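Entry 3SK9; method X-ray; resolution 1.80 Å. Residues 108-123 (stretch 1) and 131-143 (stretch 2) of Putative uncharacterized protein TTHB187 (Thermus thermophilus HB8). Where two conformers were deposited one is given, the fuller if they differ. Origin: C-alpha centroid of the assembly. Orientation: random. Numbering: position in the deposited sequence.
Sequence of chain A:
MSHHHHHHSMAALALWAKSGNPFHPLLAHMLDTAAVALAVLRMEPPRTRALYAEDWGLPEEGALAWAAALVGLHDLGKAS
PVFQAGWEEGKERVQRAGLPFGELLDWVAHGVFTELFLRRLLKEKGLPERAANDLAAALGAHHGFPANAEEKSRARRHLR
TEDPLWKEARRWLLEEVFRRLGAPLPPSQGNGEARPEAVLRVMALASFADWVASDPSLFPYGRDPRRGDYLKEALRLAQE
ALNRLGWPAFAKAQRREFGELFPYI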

ATOM      1  N   VAL A 108       6.184 -12.580  13.881  1.00 34.25           N
ATOM      2  CA  VAL A 108       6.157 -11.137  13.864  1.00 30.57           C
ATOM      3  C   VAL A 108       5.195 -10.812  12.725  1.00 25.15           C
ATOM      4  O   VAL A 108       5.141 -11.551  11.732  1.00 26.36           O
ATOM      5  CB  VAL A 108       7.596 -10.614  13.650  1.00 36.70           C
ATOM      6  CG1 VAL A 108       8.142 -11.188  12.409  1.00 39.86           C
ATOM      7  CG2 VAL A 108       7.646  -9.121  13.615  1.00 33.66           C
ATOM      8  N   ALA A 109       4.399  -9.753  12.888  1.00 23.92           N
ATOM      9  CA  ALA A 109       3.327  -9.431  11.936  1.00 23.27           C
ATOM     10  C   ALA A 109       3.977  -9.009  10.631  1.00 22.78           C
ATOM     11  O   ALA A 109       5.076  -8.453  10.672  1.00 23.35           O
ATOM     12  CB  ALA A 109       2.447  -8.284  12.475  1.00 22.71           C
ATOM     13  N   HIS A 110       3.328  -9.252   9.486  1.00 18.73           N
ATOM     14  CA  HIS A 110       3.954  -8.860   8.217  1.00 20.38           C
ATOM     15  C   HIS A 110       4.203  -7.358   8.129  1.00 20.11           C
ATOM     16  O   HIS A 110       5.124  -6.932   7.437  1.00 18.84           O
ATOM     17  CB  HIS A 110       3.146  -9.335   6.984  1.00 22.97           C
ATOM     18  CG  HIS A 110       1.859  -8.612   6.775  1.00 23.57           C
ATOM     19  ND1 HIS A 110       0.672  -9.030   7.334  1.00 26.57           N
ATOM     20  CD2 HIS A 110       1.562  -7.501   6.059  1.00 25.14           C
ATOM     21  CE1 HIS A 110      -0.300  -8.204   6.984  1.00 27.62           C
ATOM     22  NE2 HIS A 110       0.212  -7.275   6.198  1.00 27.30           N
ATOM     23  N   GLY A 111       3.439  -6.543   8.864  1.00 17.38           N
ATOM     24  CA  GLY A 111       3.632  -5.090   8.807  1.00 16.73           C
ATOM     25  C   GLY A 111       4.972  -4.614   9.346  1.00 19.14           C
ATOM     26  O   GLY A 111       5.507  -3.571   8.906  1.00 21.06           O
ATOM     27  N   VAL A 112       5.567  -5.409  10.238  1.00 18.58           N
ATOM     28  CA  VAL A 112       6.914  -5.124  10.737  1.00 17.20           C
ATOM     29  C   VAL A 112       7.893  -5.262   9.577  1.00 20.09           C
ATOM     30  O   VAL A 112       8.798  -4.419   9.384  1.00 19.81           O
ATOM     31  CB  VAL A 112       7.321  -6.079  11.875  1.00 19.13           C
ATOM     32  CG1 VAL A 112       8.767  -5.862  12.291  1.00 23.50           C
ATOM     33  CG2 VAL A 112       6.393  -5.930  13.082  1.00 19.78           C
ATOM     34  N   PHE A 113       7.735  -6.332   8.796  1.00 18.89           N
ATOM     35  CA  PHE A 113       8.566  -6.470   7.575  1.00 18.09           C
ATOM     36  C   PHE A 113       8.288  -5.355   6.597  1.00 16.37           C
ATOM     37  O   PHE A 113       9.220  -4.820   5.971  1.00 18.14           O
ATOM     38  CB  PHE A 113       8.352  -7.808   6.902  1.00 18.66           C
ATOM     39  CG  PHE A 113       8.916  -8.980   7.692  1.00 21.79           C
ATOM     40  CD1 PHE A 113      10.186  -9.456   7.434  1.00 31.55           C
ATOM     41  CD2 PHE A 113       8.170  -9.569   8.689  1.00 27.45           C
ATOM     42  CE1 PHE A 113      10.690 -10.548   8.148  1.00 24.50           C
ATOM     43  CE2 PHE A 113       8.669 -10.660   9.403  1.00 34.08           C
ATOM     44  CZ  PHE A 113       9.921 -11.138   9.130  1.00 24.75           C
ATOM     45  N   THR A 114       7.031  -4.937   6.456  1.00 19.44           N
ATOM     46  CA  THR A 114       6.769  -3.852   5.503  1.00 23.75           C
ATOM     47  C   THR A 114       7.576  -2.635   5.967  1.00 22.68           C
ATOM     48  O   THR A 114       8.223  -1.950   5.159  1.00 19.46           O
ATOM     49  CB  THR A 114       5.260  -3.488   5.463  1.00 20.13           C
ATOM     50  OG1 THR A 114       4.536  -4.589   4.937  1.00 19.01           O
ATOM     51  CG2 THR A 114       5.010  -2.192   4.589  1.00 19.54           C
ATOM     52  N   GLU A 115       7.530  -2.335   7.263  1.00 16.51           N
ATOM     53  CA  GLU A 115       8.246  -1.154   7.735  1.00 18.20           C
ATOM     54  C   GLU A 115       9.773  -1.266   7.456  1.00 21.82           C
ATOM     55  O   GLU A 115      10.387  -0.329   6.961  1.00 20.36           O
ATOM     56  CB  GLU A 115       7.957  -0.873   9.214  1.00 22.33           C
ATOM     57  CG  GLU A 115       8.813   0.287   9.804  1.00 17.72           C
ATOM     58  CD  GLU A 115       8.570   0.526  11.273  1.00 26.72           C
ATOM     59  OE1 GLU A 115       7.718  -0.175  11.859  1.00 26.94           O
ATOM     60  OE2 GLU A 115       9.218   1.435  11.844  1.00 27.59           O
ATOM     61  N   LEU A 116      10.388  -2.409   7.788  1.00 19.59           N
ATOM     62  CA  LEU A 116      11.833  -2.570   7.545  1.00 19.36           C
ATOM     63  C   LEU A 116      12.175  -2.458   6.064  1.00 24.06           C
ATOM     64  O   LEU A 116      13.176  -1.852   5.729  1.00 21.76           O
ATOM     65  CB  LEU A 116      12.329  -3.900   8.058  1.00 21.20           C
ATOM     66  CG  LEU A 116      12.287  -4.023   9.584  1.00 23.21           C
ATOM     67  CD1 LEU A 116      12.631  -5.461   9.988  1.00 26.05           C
ATOM     68  CD2 LEU A 116      13.246  -3.027  10.156  1.00 29.60           C
ATOM     69  N   PHE A 117      11.363  -3.059   5.204  1.00 19.17           N
ATOM     70  CA  PHE A 117      11.648  -3.063   3.773  1.00 23.42           C
ATOM     71  C   PHE A 117      11.540  -1.643   3.239  1.00 25.60           C
ATOM     72  O   PHE A 117      12.387  -1.196   2.459  1.00 24.67           O
ATOM     73  CB  PHE A 117      10.677  -3.969   2.982  1.00 22.57           C
ATOM     74  CG  PHE A 117      10.755  -5.441   3.355  1.00 20.26           C
ATOM     75  CD1 PHE A 117      11.848  -5.958   4.019  1.00 20.11           C
ATOM     76  CD2 PHE A 117       9.729  -6.300   2.996  1.00 24.87           C
ATOM     77  CE1 PHE A 117      11.906  -7.305   4.327  1.00 24.20           C
ATOM     78  CE2 PHE A 117       9.804  -7.661   3.296  1.00 27.16           C
ATOM     79  CZ  PHE A 117      10.873  -8.149   3.963  1.00 31.98           C
ATOM     80  N   LEU A 118      10.498  -0.921   3.671  1.00 18.78           N
ATOM     81  CA  LEU A 118      10.235   0.390   3.092  1.00 20.21           C
ATOM     82  C   LEU A 118      11.270   1.416   3.563  1.00 21.77           C
ATOM     83  O   LEU A 118      11.534   2.374   2.816  1.00 18.59           O
ATOM     84  CB  LEU A 118       8.803   0.867   3.386  1.00 20.36           C
ATOM     85  CG  LEU A 118       7.718   0.106   2.609  1.00 21.60           C
ATOM     86  CD1 LEU A 118       6.296   0.718   2.880  1.00 21.43           C
ATOM     87  CD2 LEU A 118       8.021   0.150   1.110  1.00 28.32           C
ATOM     88  N   ARG A 119      11.836   1.243   4.774  1.00 20.10           N
ATOM     89  CA  ARG A 119      12.865   2.162   5.259  1.00 28.35           C
ATOM     90  C   ARG A 119      14.006   2.167   4.247  1.00 28.84           C
ATOM     91  O   ARG A 119      14.548   3.217   3.898  1.00 30.85           O
ATOM     92  CB  ARG A 119      13.397   1.767   6.649  1.00 27.58           C
ATOM     93  CG  ARG A 119      12.440   2.166   7.809  1.00 23.99           C
ATOM     94  CD  ARG A 119      12.929   1.623   9.169  1.00 29.90           C
ATOM     95  NE  ARG A 119      14.214   2.182   9.584  1.00 33.44           N
ATOM     96  CZ  ARG A 119      14.368   3.183  10.451  1.00 46.66           C
ATOM     97  NH1 ARG A 119      13.303   3.778  11.006  1.00 37.28           N
ATOM     98  NH2 ARG A 119      15.600   3.601  10.767  1.00 45.16           N
ATOM     99  N   ARG A 120      14.365   0.985   3.768  1.00 20.32           N
ATOM    100  CA  ARG A 120      15.433   0.883   2.756  1.00 19.93           C
ATOM    101  C   ARG A 120      14.980   1.308   1.357  1.00 19.89           C
ATOM    102  O   ARG A 120      15.646   2.079   0.679  1.00 23.83           O
ATOM    103  CB  ARG A 120      15.883  -0.580   2.716  1.00 25.89           C
ATOM    104  CG  ARG A 120      17.172  -0.854   1.974  1.00 48.88           C
ATOM    105  CD  ARG A 120      17.915  -2.020   2.617  1.00 58.96           C
ATOM    106  NE  ARG A 120      18.314  -1.745   3.999  1.00 66.50           N
ATOM    107  CZ  ARG A 120      18.899  -2.630   4.807  1.00 70.58           C
ATOM    108  NH1 ARG A 120      19.155  -3.865   4.379  1.00 65.01           N
ATOM    109  NH2 ARG A 120      19.233  -2.283   6.047  1.00 70.47           N
ATOM    110  N   LEU A 121      13.849   0.768   0.918  1.00 20.96           N
ATOM    111  CA  LEU A 121      13.428   0.866  -0.452  1.00 20.38           C
ATOM    112  C   LEU A 121      13.010   2.274  -0.835  1.00 22.61           C
ATOM    113  O   LEU A 121      13.271   2.704  -1.964  1.00 20.77           O
ATOM    114  CB  LEU A 121      12.262  -0.094  -0.709  1.00 27.19           C
ATOM    115  CG  LEU A 121      12.691  -1.480  -1.189  1.00 29.07           C
ATOM    116  CD1 LEU A 121      13.839  -2.081  -0.391  1.00 37.85           C
ATOM    117  CD2 LEU A 121      11.447  -2.378  -1.132  1.00 29.40           C
ATOM    118  N   LEU A 122      12.350   2.994   0.076  1.00 20.48           N
ATOM    119  CA  LEU A 122      11.918   4.370  -0.207  1.00 20.02           C
ATOM    120  C   LEU A 122      13.151   5.318  -0.263  1.00 20.98           C
ATOM    121  O   LEU A 122      13.178   6.271  -1.041  1.00 24.97           O
ATOM    122  CB  LEU A 122      10.891   4.865   0.838  1.00 19.01           C
ATOM    123  CG  LEU A 122       9.517   4.163   0.787  1.00 20.17           C
ATOM    124  CD1 LEU A 122       8.626   4.724   1.914  1.00 23.73           C
ATOM    125  CD2 LEU A 122       8.772   4.259  -0.572  1.00 19.57           C
ATOM    126  N   LYS A 123      14.177   5.033   0.523  1.00 21.36           N
ATOM    127  CA  LYS A 123      15.377   5.818   0.411  1.00 21.00           C
ATOM    128  C   LYS A 123      16.100   5.550  -0.908  1.00 21.15           C
ATOM    129  O   LYS A 123      16.657   6.482  -1.490  1.00 22.07           O
ATOM    130  CB  LYS A 123      16.304   5.587   1.590  1.00 21.03           C
ATOM    131  CG  LYS A 123      15.728   6.007   2.922  1.00 21.48           C
ATOM    132  CD  LYS A 123      16.633   5.664   4.096  1.00 32.57           C
ATOM    133  CE  LYS A 123      15.751   5.700   5.399  1.00 29.68           C
ATOM    134  NZ  LYS A 123      16.337   5.002   6.511  1.00 27.74           N
ATOM    135  N   ALA A 131      11.632  11.390   5.931  1.00 27.82           N
ATOM    136  CA  ALA A 131      10.357  11.091   5.272  1.00 23.88           C
ATOM    137  C   ALA A 131      10.197   9.602   5.009  1.00 22.26           C
ATOM    138  O   ALA A 131       9.124   9.035   5.218  1.00 21.57           O
ATOM    139  CB  ALA A 131      10.237  11.860   3.971  1.00 24.40           C
ATOM    140  N   ALA A 132      11.253   8.938   4.551  1.00 19.08           N
ATOM    141  CA  ALA A 132      11.184   7.497   4.337  1.00 23.32           C
ATOM    142  C   ALA A 132      10.874   6.738   5.637  1.00 19.67           C
ATOM    143  O   ALA A 132      10.017   5.856   5.659  1.00 18.52           O
ATOM    144  CB  ALA A 132      12.530   6.973   3.725  1.00 19.51           C
ATOM    145  N   ASN A 133      11.550   7.099   6.718  1.00 19.36           N
ATOM    146  CA  ASN A 133      11.376   6.373   7.964  1.00 20.24           C
ATOM    147  C   ASN A 133       9.920   6.545   8.470  1.00 16.33           C
ATOM    148  O   ASN A 133       9.290   5.602   8.970  1.00 21.68           O
ATOM    149  CB  ASN A 133      12.359   6.876   9.030  1.00 20.35           C
ATOM    150  CG  ASN A 133      13.769   6.375   8.829  1.00 28.29           C
ATOM    151  OD1 ASN A 133      14.011   5.430   8.072  1.00 25.36           O
ATOM    152  ND2 ASN A 133      14.732   7.023   9.527  1.00 28.49           N
ATOM    153  N   ASP A 134       9.395   7.758   8.386  1.00 20.56           N
ATOM    154  CA  ASP A 134       8.026   7.992   8.868  1.00 20.42           C
ATOM    155  C   ASP A 134       7.004   7.322   8.003  1.00 18.57           C
ATOM    156  O   ASP A 134       6.039   6.786   8.509  1.00 20.57           O
ATOM    157  CB  ASP A 134       7.710   9.469   8.945  1.00 18.67           C
ATOM    158  CG  ASP A 134       8.461  10.161  10.071  1.00 33.70           C
ATOM    159  OD1 ASP A 134       8.911   9.479  11.020  1.00 33.37           O
ATOM    160  OD2 ASP A 134       8.619  11.390   9.997  1.00 32.15           O
ATOM    161  N   LEU A 135       7.171   7.372   6.694  1.00 17.65           N
ATOM    162  CA  LEU A 135       6.177   6.720   5.822  1.00 16.41           C
ATOM    163  C   LEU A 135       6.251   5.209   6.012  1.00 17.36           C
ATOM    164  O   LEU A 135       5.244   4.497   5.961  1.00 16.86           O
ATOM    165  CB  LEU A 135       6.448   7.012   4.341  1.00 17.17           C
ATOM    166  CG  LEU A 135       5.973   8.420   3.881  1.00 22.10           C
ATOM    167  CD1 LEU A 135       6.575   8.787   2.504  1.00 18.74           C
ATOM    168  CD2 LEU A 135       4.447   8.462   3.836  1.00 23.30           C
ATOM    169  N   ALA A 136       7.454   4.712   6.254  1.00 17.37           N
ATOM    170  CA  ALA A 136       7.591   3.252   6.469  1.00 19.70           C
ATOM    171  C   ALA A 136       6.767   2.796   7.692  1.00 20.14           C
ATOM    172  O   ALA A 136       6.066   1.759   7.656  1.00 18.12           O
ATOM    173  CB  ALA A 136       9.065   2.922   6.661  1.00 22.34           C
ATOM    174  N   ALA A 137       6.846   3.551   8.783  1.00 17.58           N
ATOM    175  CA  ALA A 137       5.981   3.290   9.949  1.00 20.40           C
ATOM    176  C   ALA A 137       4.495   3.506   9.671  1.00 19.10           C
ATOM    177  O   ALA A 137       3.668   2.761  10.187  1.00 17.78           O
ATOM    178  CB  ALA A 137       6.396   4.141  11.169  1.00 19.65           C
ATOM    179  N   ALA A 138       4.130   4.533   8.889  1.00 19.53           N
ATOM    180  CA  ALA A 138       2.719   4.725   8.488  1.00 20.93           C
ATOM    181  C   ALA A 138       2.112   3.479   7.827  1.00 20.09           C
ATOM    182  O   ALA A 138       0.911   3.190   7.948  1.00 20.69           O
ATOM    183  CB  ALA A 138       2.599   5.959   7.519  1.00 19.96           C
ATOM    184  N   LEU A 139       2.943   2.756   7.078  1.00 16.52           N
ATOM    185  CA  LEU A 139       2.473   1.599   6.300  1.00 17.42           C
ATOM    186  C   LEU A 139       2.740   0.300   7.027  1.00 19.56           C
ATOM    187  O   LEU A 139       2.518  -0.750   6.477  1.00 24.92           O
ATOM    188  CB  LEU A 139       3.179   1.589   4.914  1.00 16.90           C
ATOM    189  CG  LEU A 139       2.808   2.916   4.169  1.00 21.84           C
ATOM    190  CD1 LEU A 139       3.763   3.220   3.021  1.00 25.72           C
ATOM    191  CD2 LEU A 139       1.358   2.850   3.664  1.00 22.03           C
ATOM    192  N   GLY A 140       3.174   0.380   8.293  1.00 17.86           N
ATOM    193  CA  GLY A 140       3.578  -0.808   9.047  1.00 19.25           C
ATOM    194  C   GLY A 140       2.463  -1.474   9.849  1.00 20.39           C
ATOM    195  O   GLY A 140       1.280  -1.322   9.544  1.00 22.20           O
ATOM    196  N   ALA A 141       2.875  -2.217  10.879  1.00 19.02           N
ATOM    197  CA  ALA A 141       1.950  -3.056  11.670  1.00 19.68           C
ATOM    198  C   ALA A 141       1.117  -2.364  12.729  1.00 26.49           C
ATOM    199  O   ALA A 141       0.190  -2.995  13.265  1.00 25.44           O
ATOM    200  CB  ALA A 141       2.769  -4.205  12.352  1.00 22.34           C
ATOM    201  N   HIS A 142       1.436  -1.120  13.111  1.00 18.21           N
ATOM    202  CA  HIS A 142       0.788  -0.583  14.294  1.00 17.71           C
ATOM    203  C   HIS A 142       0.234   0.802  14.011  1.00 25.29           C
ATOM    204  O   HIS A 142       0.432   1.708  14.779  1.00 22.81           O
ATOM    205  CB  HIS A 142       1.779  -0.532  15.474  1.00 21.52           C
ATOM    206  CG  HIS A 142       2.529  -1.815  15.662  1.00 31.79           C
ATOM    207  ND1 HIS A 142       1.918  -2.984  16.066  1.00 37.72           N
ATOM    208  CD2 HIS A 142       3.837  -2.116  15.484  1.00 34.15           C
ATOM    209  CE1 HIS A 142       2.826  -3.949  16.152  1.00 26.67           C
ATOM    210  NE2 HIS A 142       3.996  -3.447  15.799  1.00 32.10           N
ATOM    211  N   HIS A 143      -0.415   0.931  12.859  0.50 21.46           N
ATOM    212  CA  HIS A 143      -1.161   2.146  12.535  0.50 23.87           C
ATOM    213  C   HIS A 143      -0.349   3.401  12.774  0.50 23.21           C
ATOM    214  O   HIS A 143      -0.778   4.340  13.452  0.50 25.70           O
ATOM    215  CB  HIS A 143      -2.461   2.135  13.300  0.50 25.70           C
ATOM    216  CG  HIS A 143      -3.250   0.896  13.045  0.50 28.65           C
ATOM    217  ND1 HIS A 143      -3.866   0.651  11.833  0.50 37.70           N
ATOM    218  CD2 HIS A 143      -3.469  -0.197  13.810  0.50 32.94           C
ATOM    219  CE1 HIS A 143      -4.461  -0.529  11.879  0.50 38.08           C
ATOM    220  NE2 HIS A 143      -4.234  -1.064  13.066  0.50 36.63           N
TER
HETATM  221  O   HOH W   1      10.436   3.655  10.634  1.00 22.71           O
HETATM  222  O   HOH W   2       5.508  -1.623  11.926  1.00 23.85           O

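The first rule of this contact is small residues where backbones come close. Helix 110-123 and helix 131-138 run nearly antiparallel, at 161°, with their axes 8.0 Å apart at closest approach, and alanine or glycine occupies most of the near points. The tightest lies just past the second helix, where Gly111 CA and Ala141 CA are 3.9 Å apart. An ideal CB on Gly111 would sit 2.5 Å from Ala141 CA and 2.9 Å from Gly140 C, so the approach depends on the absence of a side chain. Gly140 plays a milder part: its own ideal CB would be tight against Glu115 CB, at 3.4 Å. Here the backbones themselves meet, with Gly140 CA 3.4 Å from Gly111 O in a CA-H...O contact whose 122° angle at hydrogen is far from linear.

Apolar packing follows the same logic along the helices. Ala132 and Ala136 both point toward the first helix and are heavily covered by it. Ala136 CB lies 3.5 Å from the backbone Glu115 O, 3.9 Å from Leu118 CB and 3.6 Å from Arg119 CG, the last an aliphatic part of a charged side chain. One turn away, Ala132 CB packs 3.9 Å from Leu122 CB and 3.4 Å from Lys123 CG. Larger side chains then fill the space beside these alanines: Leu118 CD1 reaches Leu139 CD1 at 3.6 Å, and Leu122 CD1 reaches Leu135 CB at 4.0 Å. At the glycine end, Ala141 CB packs 4.1 Å from both Ala109 CB and Val112 CG2.

Direct polar contact is sparse. The one hydrogen bond across the stretches runs from Lys123 NZ to Asn133 OD1, 2.8 Å; the lysine's extended, all-t outer chain carries its amine to an asparagine whose CB points sideways. Arg119 also approaches that oxygen, but Asn133 OD1 lies over one face of the guanidinium, 3.3 Å from Arg119 CZ. Arg119 NH1 is 3.4 Å from Asn133 OD1 at a poor angle, so proximity alone makes no hydrogen bond.

Water completes the polar network, with Glu115 as its hub. Water 1 donates to Glu115 OE2 and to the backbone Asn133 O, each 2.8 Å from its oxygen, and accepts from Arg119 NH1 at 2.9 Å, linking the two charged side chains to the facing helix. Water 2 donates to Glu115 OE1, 2.6 Å from its oxygen, and accepts from Ala141 N at 2.9 Å, bridging the carboxylate to a backbone amide beyond the helix end.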